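PDB 5DIK: alkyl hydroperoxide reductase AhpD from Legionella pneumophila, which probably reduces alkyl hydroperoxides through a redox-active cysteine pair, as an AhpD-like member of the carboxymuconolactone decarboxylase family with a possible role in antioxidative defence. Local coordinates for residues A[111-114]-A[115-119]; A[20-23]-A[24-28]; A[55-58]-A[59-62]; A[73-76]-A[77-80]. All blocks are in the same frame, centred on the assembly; numbering follows the deposited sequence.

Interaction 1 (A[111-114]-A[115-119])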
loop_
_atom_site.group_PDB
_atom_site.type_symbol
_atom_site.label_atom_id
_atom_site.label_comp_id
_atom_site.label_asym_id
_atom_site.label_seq_id
_atom_site.Cartn_x
_atom_site.Cartn_y
_atom_site.Cartn_z
ATOM N N GLU A 111 18.027 2.895 -0.763
ATOM C CA GLU A 111 17.953 3.161 -2.197
ATOM C C GLU A 111 17.991 4.648 -2.506
ATOM O O GLU A 111 18.659 5.074 -3.460
ATOM C CB GLU A 111 16.664 2.566 -2.813
ATOM C CG GLU A 111 16.633 1.057 -2.821
ATOM C CD GLU A 111 15.852 0.470 -3.999
ATOM O OE1 GLU A 111 15.277 1.226 -4.846
ATOM O OE2 GLU A 111 15.817 -0.779 -4.091
ATOM N N ALA A 112 17.267 5.461 -1.723
ATOM C CA ALA A 112 17.288 6.896 -1.952
ATOM C C ALA A 112 18.714 7.516 -1.778
ATOM O O ALA A 112 19.096 8.428 -2.496
ATOM C CB ALA A 112 16.314 7.597 -1.032
ATOM N N LEU A 113 19.439 7.060 -0.772
ATOM C CA LEU A 113 20.782 7.595 -0.524
ATOM C C LEU A 113 21.686 7.193 -1.701
ATOM O O LEU A 113 22.440 8.012 -2.195
ATOM C CB LEU A 113 21.352 7.068 0.773
ATOM C CG LEU A 113 22.742 7.628 1.117
ATOM C CD1 LEU A 113 22.718 9.147 1.203
ATOM C CD2 LEU A 113 23.236 7.041 2.414
ATOM N N GLU A 114 21.576 5.952 -2.155
ATOM C CA GLU A 114 22.318 5.487 -3.332
ATOM C C GLU A 114 22.028 6.347 -4.561
ATOM O O GLU A 114 22.961 6.779 -5.244
ATOM C CB GLU A 114 22.032 4.007 -3.630
ATOM C CG GLU A 114 22.772 3.452 -4.843
ATOM C CD GLU A 114 22.349 2.035 -5.205
ATOM O OE1 GLU A 114 21.910 1.281 -4.320
ATOM O OE2 GLU A 114 22.467 1.660 -6.387
ATOM N N ALA A 115 20.750 6.640 -4.814
ATOM C CA ALA A 115 20.348 7.492 -5.929
ATOM C C ALA A 115 20.888 8.912 -5.831
ATOM O O ALA A 115 21.420 9.448 -6.808
ATOM C CB ALA A 115 18.819 7.530 -6.075
ATOM N N PHE A 116 20.752 9.515 -4.660
ATOM C CA PHE A 116 21.271 10.841 -4.421
ATOM C C PHE A 116 22.782 10.912 -4.661
ATOM O O PHE A 116 23.263 11.857 -5.279
ATOM C CB PHE A 116 20.941 11.276 -2.989
ATOM C CG PHE A 116 21.289 12.694 -2.688
ATOM C CD1 PHE A 116 20.469 13.733 -3.105
ATOM C CD2 PHE A 116 22.436 12.993 -1.958
ATOM C CE1 PHE A 116 20.780 15.046 -2.803
ATOM C CE2 PHE A 116 22.775 14.315 -1.680
ATOM C CZ PHE A 116 21.944 15.338 -2.091
ATOM N N GLU A 117 23.507 9.909 -4.190
ATOM C CA GLU A 117 24.960 9.869 -4.381
ATOM C C GLU A 117 25.300 9.695 -5.855
ATOM O O GLU A 117 26.228 10.345 -6.355
ATOM C CB GLU A 117 25.606 8.761 -3.540
ATOM C CG GLU A 117 25.645 9.077 -2.047
ATOM C CD GLU A 117 26.513 8.122 -1.221
ATOM O OE1 GLU A 117 26.739 8.431 -0.036
ATOM O OE2 GLU A 117 26.947 7.058 -1.729
ATOM N N GLU A 118 24.563 8.820 -6.552
ATOM C CA GLU A 118 24.732 8.616 -7.997
ATOM C C GLU A 118 24.538 9.894 -8.803
ATOM O O GLU A 118 25.364 10.216 -9.667
ATOM C CB GLU A 118 23.795 7.523 -8.518
ATOM C CG GLU A 118 23.875 7.340 -10.026
ATOM C CD GLU A 118 22.982 6.256 -10.578
ATOM O OE1 GLU A 118 22.523 5.342 -9.814
ATOM O OE2 GLU A 118 22.740 6.307 -11.803
ATOM N N PHE A 119 23.488 10.664 -8.523
ATOM C CA PHE A 119 23.260 11.883 -9.292
ATOM C C PHE A 119 24.083 13.072 -8.814
ATOM O O PHE A 119 24.114 14.095 -9.483
ATOM C CB PHE A 119 21.770 12.258 -9.294
ATOM C CG PHE A 119 20.930 11.308 -10.089
ATOM C CD1 PHE A 119 21.095 11.208 -11.459
ATOM C CD2 PHE A 119 19.997 10.504 -9.462
ATOM C CE1 PHE A 119 20.336 10.327 -12.202
ATOM C CE2 PHE A 119 19.220 9.625 -10.192
ATOM C CZ PHE A 119 19.381 9.535 -11.564
#
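Four consecutive backbone hydrogen bonds join residues 111-114 to 115-119, with A115, F116, E117 and E118 donating their N-H groups to the carbonyls of E111, A112, L113 and E114. They are regular i to i+4 bonds of 2.9 to 3.0 Å between N and O; the one from F116 N to A112 O is the straightest, at 168°. Side-chain packing across the same turn is mostly carbon against carbonyl. F116 CB lies 3.4 Å from A112 O, and E117 CG comes equally near L113 O because chi1 of -73° sets CG beside its own backbone N. The ring of F116 turns the other way, CG anti to N (chi1 -173°), and leads off toward V81 and L90. The turn belongs to the C-terminal helix 102-120 of the all-helical AhpD-like fold, whose apolar side, with A112 and A115, packs on helices 53-66 and 70-82. Another side of the helix carries glutamates. E114 OE2 and E118 OE1 stay 5.0 Å apart, a like-charged pair without contact; E118 OE1 accepts from F13 N and OE2 from S14 N, near the start of helix 12-30. E117 makes two salt bridges, OE1 with R87 of its own chain and OE2 with K26 of the second subunit.

Interaction 2 (A[20-23]-A[24-28])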
loop_
_atom_site.group_PDB
_atom_site.type_symbol
_atom_site.label_atom_id
_atom_site.label_comp_id
_atom_site.label_asym_id
_atom_site.label_seq_id
_atom_site.Cartn_x
_atom_site.Cartn_y
_atom_site.Cartn_z
ATOM N N ILE A 20 12.431 4.652 -18.062
ATOM C CA ILE A 20 11.077 5.179 -17.869
ATOM C C ILE A 20 10.826 6.351 -18.826
ATOM O O ILE A 20 9.771 6.439 -19.459
ATOM C CB ILE A 20 10.841 5.576 -16.401
ATOM C CG1 ILE A 20 10.771 4.313 -15.535
ATOM C CG2 ILE A 20 9.588 6.432 -16.285
ATOM C CD1 ILE A 20 10.983 4.542 -14.040
ATOM N N THR A 21 11.799 7.243 -18.950
ATOM C CA THR A 21 11.659 8.409 -19.830
ATOM C C THR A 21 11.393 7.990 -21.279
ATOM O O THR A 21 10.590 8.614 -21.946
ATOM C CB THR A 21 12.897 9.331 -19.732
ATOM O OG1 THR A 21 12.955 9.864 -18.408
ATOM C CG2 THR A 21 12.837 10.505 -20.749
ATOM N N THR A 22 12.039 6.920 -21.730
ATOM C CA THR A 22 11.803 6.392 -23.078
ATOM C C THR A 22 10.316 6.045 -23.282
ATOM O O THR A 22 9.738 6.331 -24.344
ATOM C CB THR A 22 12.678 5.152 -23.322
ATOM O OG1 THR A 22 14.054 5.547 -23.266
ATOM C CG2 THR A 22 12.372 4.479 -24.683
ATOM N N GLN A 23 9.695 5.439 -22.266
ATOM C CA GLN A 23 8.272 5.121 -22.362
ATOM C C GLN A 23 7.390 6.349 -22.232
ATOM O O GLN A 23 6.402 6.474 -22.957
ATOM C CB GLN A 23 7.870 4.040 -21.345
ATOM C CG GLN A 23 8.751 2.795 -21.357
ATOM C CD GLN A 23 8.815 2.091 -22.716
ATOM O OE1 GLN A 23 7.897 2.153 -23.520
ATOM N NE2 GLN A 23 9.902 1.364 -22.941
ATOM N N LEU A 24 7.731 7.269 -21.337
ATOM C CA LEU A 24 6.937 8.470 -21.153
ATOM C C LEU A 24 6.885 9.351 -22.412
ATOM O O LEU A 24 5.883 10.016 -22.658
ATOM C CB LEU A 24 7.463 9.315 -19.982
ATOM C CG LEU A 24 7.454 8.710 -18.575
ATOM C CD1 LEU A 24 7.954 9.737 -17.582
ATOM C CD2 LEU A 24 6.081 8.203 -18.212
ATOM N N ALA A 25 7.978 9.364 -23.181
ATOM C CA ALA A 25 8.003 10.054 -24.497
ATOM C C ALA A 25 6.945 9.485 -25.434
ATOM O O ALA A 25 6.284 10.227 -26.169
ATOM C CB ALA A 25 9.382 9.923 -25.151
ATOM N N LYS A 26 6.759 8.167 -25.385
ATOM C CA LYS A 26 5.680 7.530 -26.137
ATOM C C LYS A 26 4.303 7.935 -25.622
ATOM O O LYS A 26 3.406 8.219 -26.410
ATOM C CB LYS A 26 5.821 6.013 -26.139
ATOM C CG LYS A 26 7.130 5.513 -26.748
ATOM C CD LYS A 26 7.268 4.032 -26.501
ATOM C CE LYS A 26 8.680 3.525 -26.750
ATOM N NZ LYS A 26 8.748 2.102 -26.375
ATOM N N PHE A 27 4.116 7.966 -24.288
ATOM C CA PHE A 27 2.867 8.466 -23.735
ATOM C C PHE A 27 2.578 9.910 -24.149
ATOM O O PHE A 27 1.434 10.238 -24.415
ATOM C CB PHE A 27 2.857 8.444 -22.188
ATOM C CG PHE A 27 2.878 7.092 -21.577
ATOM C CD1 PHE A 27 2.337 5.992 -22.215
ATOM C CD2 PHE A 27 3.367 6.929 -20.283
ATOM C CE1 PHE A 27 2.329 4.738 -21.615
ATOM C CE2 PHE A 27 3.373 5.673 -19.682
ATOM C CZ PHE A 27 2.841 4.580 -20.358
ATOM N N ARG A 28 3.593 10.775 -24.158
ATOM C CA ARG A 28 3.391 12.182 -24.560
ATOM C C ARG A 28 2.875 12.271 -25.991
ATOM O O ARG A 28 2.006 13.105 -26.290
ATOM C CB ARG A 28 4.670 13.027 -24.411
ATOM C CG ARG A 28 5.214 13.077 -22.985
ATOM C CD ARG A 28 5.798 14.439 -22.626
ATOM N NE ARG A 28 4.731 15.419 -22.372
ATOM C CZ ARG A 28 4.274 15.783 -21.168
ATOM N NH1 ARG A 28 4.775 15.266 -20.041
ATOM N NH2 ARG A 28 3.294 16.678 -21.090
#
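I20 opens the turn by giving its carbonyl to L24 N, 2.9 Å from I20 O. Its CG2 branch lies alongside L24, 3.9 Å from L24 CG, the two apolar side chains pointing the same way; I20 and L24 also pack on A110 and L106, respectively, of the third subunit. T21 continues the helical pattern, its O accepting from A25 N at 3.0 Å, while its hydroxyl bonds back to T17 O. T22 likewise bonds through OG1 to K18 O, and its own carbonyl oxygen sits 3.6 Å from K26 CG, beside the extended lysine chain. Q23 adds a side-chain bond. Its chain bends at chi2 (-58°), which swings the amide round alongside K26, and OE1 accepts a hydrogen bond from K26 NZ at 3.0 Å. The ammonium nitrogen approaches at a C=O...N angle of 115°, tilted 29° from the amide plane. The backbone O of Q23 accepts from F27 N and also lies over one face of the F27 ring, 3.8 Å above its plane and offset toward the rim. K26 NZ is thus shared between a neutral amide oxygen and E117 of the third subunit, so Q23 probably helps to orient the lysine of helix 12-30 for this intersubunit salt bridge.

Interaction 3 (A[55-58]-A[59-62])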
loop_
_atom_site.group_PDB
_atom_site.type_symbol
_atom_site.label_atom_id
_atom_site.label_comp_id
_atom_site.label_asym_id
_atom_site.label_seq_id
_atom_site.Cartn_x
_atom_site.Cartn_y
_atom_site.Cartn_z
ATOM N N THR A 55 11.880 22.229 -0.666
ATOM C CA THR A 55 11.088 21.641 0.408
ATOM C C THR A 55 10.034 20.692 -0.143
ATOM O O THR A 55 9.841 19.611 0.416
ATOM C CB THR A 55 10.430 22.714 1.292
ATOM O OG1 THR A 55 11.449 23.521 1.874
ATOM C CG2 THR A 55 9.609 22.100 2.428
ATOM N N LYS A 56 9.311 21.127 -1.190
ATOM C CA LYS A 56 8.336 20.282 -1.856
ATOM C C LYS A 56 8.962 19.022 -2.425
ATOM O O LYS A 56 8.377 17.932 -2.313
ATOM C CB LYS A 56 7.562 21.039 -2.935
ATOM C CG LYS A 56 6.618 22.049 -2.334
ATOM C CD LYS A 56 5.748 22.679 -3.387
ATOM C CE LYS A 56 4.954 23.819 -2.775
ATOM N NZ LYS A 56 3.938 24.267 -3.726
ATOM N N GLU A 57 10.173 19.118 -2.966
ATOM C CA GLU A 57 10.830 17.914 -3.437
ATOM C C GLU A 57 11.274 16.968 -2.336
ATOM O O GLU A 57 11.352 15.760 -2.590
ATOM C CB GLU A 57 12.074 18.210 -4.295
ATOM C CG GLU A 57 11.721 18.583 -5.695
ATOM C CD GLU A 57 10.991 17.494 -6.471
ATOM O OE1 GLU A 57 11.455 16.344 -6.568
ATOM O OE2 GLU A 57 9.992 17.855 -7.081
ATOM N N LEU A 58 11.644 17.503 -1.170
ATOM C CA LEU A 58 11.931 16.684 -0.019
ATOM C C LEU A 58 10.670 15.896 0.377
ATOM O O LEU A 58 10.752 14.706 0.701
ATOM C CB LEU A 58 12.483 17.516 1.139
ATOM C CG LEU A 58 13.900 18.047 0.908
ATOM C CD1 LEU A 58 14.263 19.072 1.949
ATOM C CD2 LEU A 58 14.921 16.913 0.894
ATOM N N ILE A 59 9.508 16.544 0.320
ATOM C CA ILE A 59 8.243 15.857 0.562
ATOM C C ILE A 59 8.011 14.760 -0.472
ATOM O O ILE A 59 7.659 13.629 -0.109
ATOM C CB ILE A 59 7.064 16.846 0.583
ATOM C CG1 ILE A 59 7.209 17.786 1.785
ATOM C CG2 ILE A 59 5.716 16.113 0.616
ATOM C CD1 ILE A 59 6.314 19.010 1.672
ATOM N N ALA A 60 8.257 15.060 -1.742
ATOM C CA ALA A 60 8.114 14.059 -2.811
ATOM C C ALA A 60 9.037 12.864 -2.569
ATOM O O ALA A 60 8.630 11.730 -2.778
ATOM C CB ALA A 60 8.379 14.667 -4.175
ATOM N N MET A 61 10.256 13.120 -2.110
ATOM C CA MET A 61 11.221 12.022 -1.834
ATOM C C MET A 61 10.741 11.135 -0.691
ATOM O O MET A 61 10.802 9.915 -0.796
ATOM C CB MET A 61 12.606 12.557 -1.515
ATOM C CG MET A 61 13.602 11.449 -1.143
ATOM S SD MET A 61 13.786 10.192 -2.437
ATOM C CE MET A 61 14.834 11.221 -3.459
ATOM N N ALA A 62 10.242 11.740 0.376
ATOM C CA ALA A 62 9.637 10.968 1.459
ATOM C C ALA A 62 8.512 10.069 0.983
ATOM O O ALA A 62 8.464 8.883 1.357
ATOM C CB ALA A 62 9.154 11.866 2.580
#
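I59 fits its side chain against the preceding turn: CG1, anti to the carbonyl carbon at chi1 -66°, lies 3.5 Å from T55 O, the oxygen that also accepts the I59 backbone N-H at 3.1 Å. The other three carbonyls of residues 55-58 are satisfied in the same i to i+4 manner, K56 O by A60 N, E57 O by M61 N and L58 O by A62 N. These bonds are not equally straight. The N-H...O angle is 150° for M61 N to E57 O but 168° for A62 N to L58 O. Carbon atoms pack against the same oxygens, with A60 CB 3.5 Å from E57 O and I59 CB 3.4 Å from K56 O. The turn lies in helix 53-66, within the carboxymuconolactone decarboxylase family region, and one side of this helix meets the fourth subunit: I59 packs on A62 of that subunit and A62 on its I59, while A60 and K56 touch its M96. Polar side chains here find their partners beyond the turn. T55 OG1 bonds to D52 OD1, close to the start of the helix, and the buried K56 NZ bonds to two backbone carbonyls, those of A45 and K47. E57, also buried, bends at chi2 and bonds through OE1 to H76 ND1 on helix 70-82; the same OE1 is 4.2 Å from A60 CB. M61 points its chain, with CG anti to the backbone N, away from the turn toward S77 and L90.

Interaction 4 (A[73-76]-A[77-80])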
loop_
_atom_site.group_PDB
_atom_site.type_symbol
_atom_site.label_atom_id
_atom_site.label_comp_id
_atom_site.label_asym_id
_atom_site.label_seq_id
_atom_site.Cartn_x
_atom_site.Cartn_y
_atom_site.Cartn_z
ATOM N N ILE A 73 11.960 7.385 -6.800
ATOM C CA ILE A 73 13.170 7.677 -5.993
ATOM C C ILE A 73 14.276 8.263 -6.905
ATOM O O ILE A 73 14.915 9.274 -6.564
ATOM C CB ILE A 73 13.650 6.430 -5.221
ATOM C CG1 ILE A 73 12.690 6.166 -4.058
ATOM C CG2 ILE A 73 15.060 6.633 -4.641
ATOM C CD1 ILE A 73 12.882 4.804 -3.416
ATOM N N GLY A 74 14.450 7.651 -8.064
ATOM C CA GLY A 74 15.428 8.107 -9.038
ATOM C C GLY A 74 15.171 9.518 -9.527
ATOM O O GLY A 74 16.054 10.374 -9.468
ATOM N N PHE A 75 13.954 9.776 -9.996
ATOM C CA PHE A 75 13.621 11.097 -10.487
ATOM C C PHE A 75 13.698 12.178 -9.439
ATOM O O PHE A 75 14.243 13.255 -9.714
ATOM C CB PHE A 75 12.243 11.144 -11.173
ATOM C CG PHE A 75 12.227 10.525 -12.549
ATOM C CD1 PHE A 75 12.883 11.140 -13.625
ATOM C CD2 PHE A 75 11.523 9.353 -12.798
ATOM C CE1 PHE A 75 12.880 10.566 -14.904
ATOM C CE2 PHE A 75 11.519 8.772 -14.069
ATOM C CZ PHE A 75 12.181 9.392 -15.134
ATOM N N HIS A 76 13.130 11.932 -8.247
ATOM C CA HIS A 76 13.156 12.947 -7.211
ATOM C C HIS A 76 14.562 13.190 -6.636
ATOM O O HIS A 76 14.865 14.321 -6.260
ATOM C CB HIS A 76 12.108 12.654 -6.131
ATOM C CG HIS A 76 10.718 12.723 -6.673
ATOM N ND1 HIS A 76 10.220 13.859 -7.283
ATOM C CD2 HIS A 76 9.762 11.783 -6.800
ATOM C CE1 HIS A 76 9.000 13.627 -7.729
ATOM N NE2 HIS A 76 8.687 12.378 -7.433
ATOM N N SER A 77 15.410 12.159 -6.616
ATOM C CA SER A 77 16.849 12.316 -6.277
ATOM C C SER A 77 17.558 13.288 -7.203
ATOM O O SER A 77 18.293 14.180 -6.779
ATOM C CB SER A 77 17.565 10.973 -6.408
ATOM O OG SER A 77 17.357 10.276 -5.224
ATOM N N GLN A 78 17.332 13.078 -8.483
ATOM C CA GLN A 78 17.916 13.902 -9.527
ATOM C C GLN A 78 17.488 15.363 -9.388
ATOM O O GLN A 78 18.312 16.286 -9.441
ATOM C CB GLN A 78 17.521 13.304 -10.871
ATOM C CG GLN A 78 18.103 13.955 -12.082
ATOM C CD GLN A 78 17.708 13.200 -13.336
ATOM O OE1 GLN A 78 16.536 12.869 -13.538
ATOM N NE2 GLN A 78 18.692 12.901 -14.181
ATOM N N THR A 79 16.196 15.578 -9.167
ATOM C CA THR A 79 15.687 16.918 -8.932
ATOM C C THR A 79 16.276 17.542 -7.640
ATOM O O THR A 79 16.583 18.725 -7.617
ATOM C CB THR A 79 14.143 16.887 -8.887
ATOM O OG1 THR A 79 13.673 16.343 -10.113
ATOM C CG2 THR A 79 13.571 18.252 -8.736
ATOM N N LEU A 80 16.394 16.767 -6.561
ATOM C CA LEU A 80 16.954 17.302 -5.314
ATOM C C LEU A 80 18.396 17.811 -5.528
ATOM O O LEU A 80 18.774 18.859 -5.002
ATOM C CB LEU A 80 16.961 16.269 -4.215
ATOM C CG LEU A 80 15.618 15.990 -3.544
ATOM C CD1 LEU A 80 15.834 14.847 -2.571
ATOM C CD2 LEU A 80 15.050 17.192 -2.829
HETATM O O HOH W 1 14.570 14.279 -12.435
#
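S77 and I73 form the close-packed side of this turn. I73 O is gripped twice, by S77 N at 2.9 Å and by S77 OG at 3.0 Å, the two donors coming from opposite faces of the carbonyl plane. With OG beside its own backbone N (chi1 -83°), the serine hydroxyl folds back onto the preceding turn, and though buried it finds an acceptor within its own helix. Further along, H76 O accepts from L80 N, and L80 CG packs 3.3 Å from the same oxygen. The F75-Q78-T79 side is wetter and looser. F75 O takes T79 N at 3.1 Å and T79 OG1 at 3.2 Å, again from opposite faces, and a water donates to it as well. The same water donates to Q78 OE1, 2.7 Å away, and sits at the edge of the F75 ring in its plane. F75 and Q78 run alongside each other with ring and amide planes 47° apart, and the closest approach, F75 CD1 to Q78 OE1, is 4.0 Å. Helix 70-82 also carries C72, disulfide-bonded to C69 just before it. Around this turn, H76, tied to helix 53-66, also packs on Y99 of the fourth subunit, S77 packs on A115 and F119 of helix 102-120, and F75 leans on T17, I20 and T21 of helix 12-30.

In the fold
Along the chain the order is interaction 2, on helix 12-30, then 3 on helix 53-66, 4 on helix 70-82 and 1 on helix 102-120. Interaction 4 is the most central, about 4 Å from the chain centre, and touches all three others; its centre is about 8 Å from that of interaction 1, 10 Å from interaction 3 and 17 Å from interaction 2. Interactions 2 and 3 lie on opposite sides of the chain centre, about 23 Å apart between their own centres. All four interactions have residues that meet other subunits, and helix 70-82, which holds C72 of the C69-C72 disulfide, is packed among helices that also make contacts between the six chains.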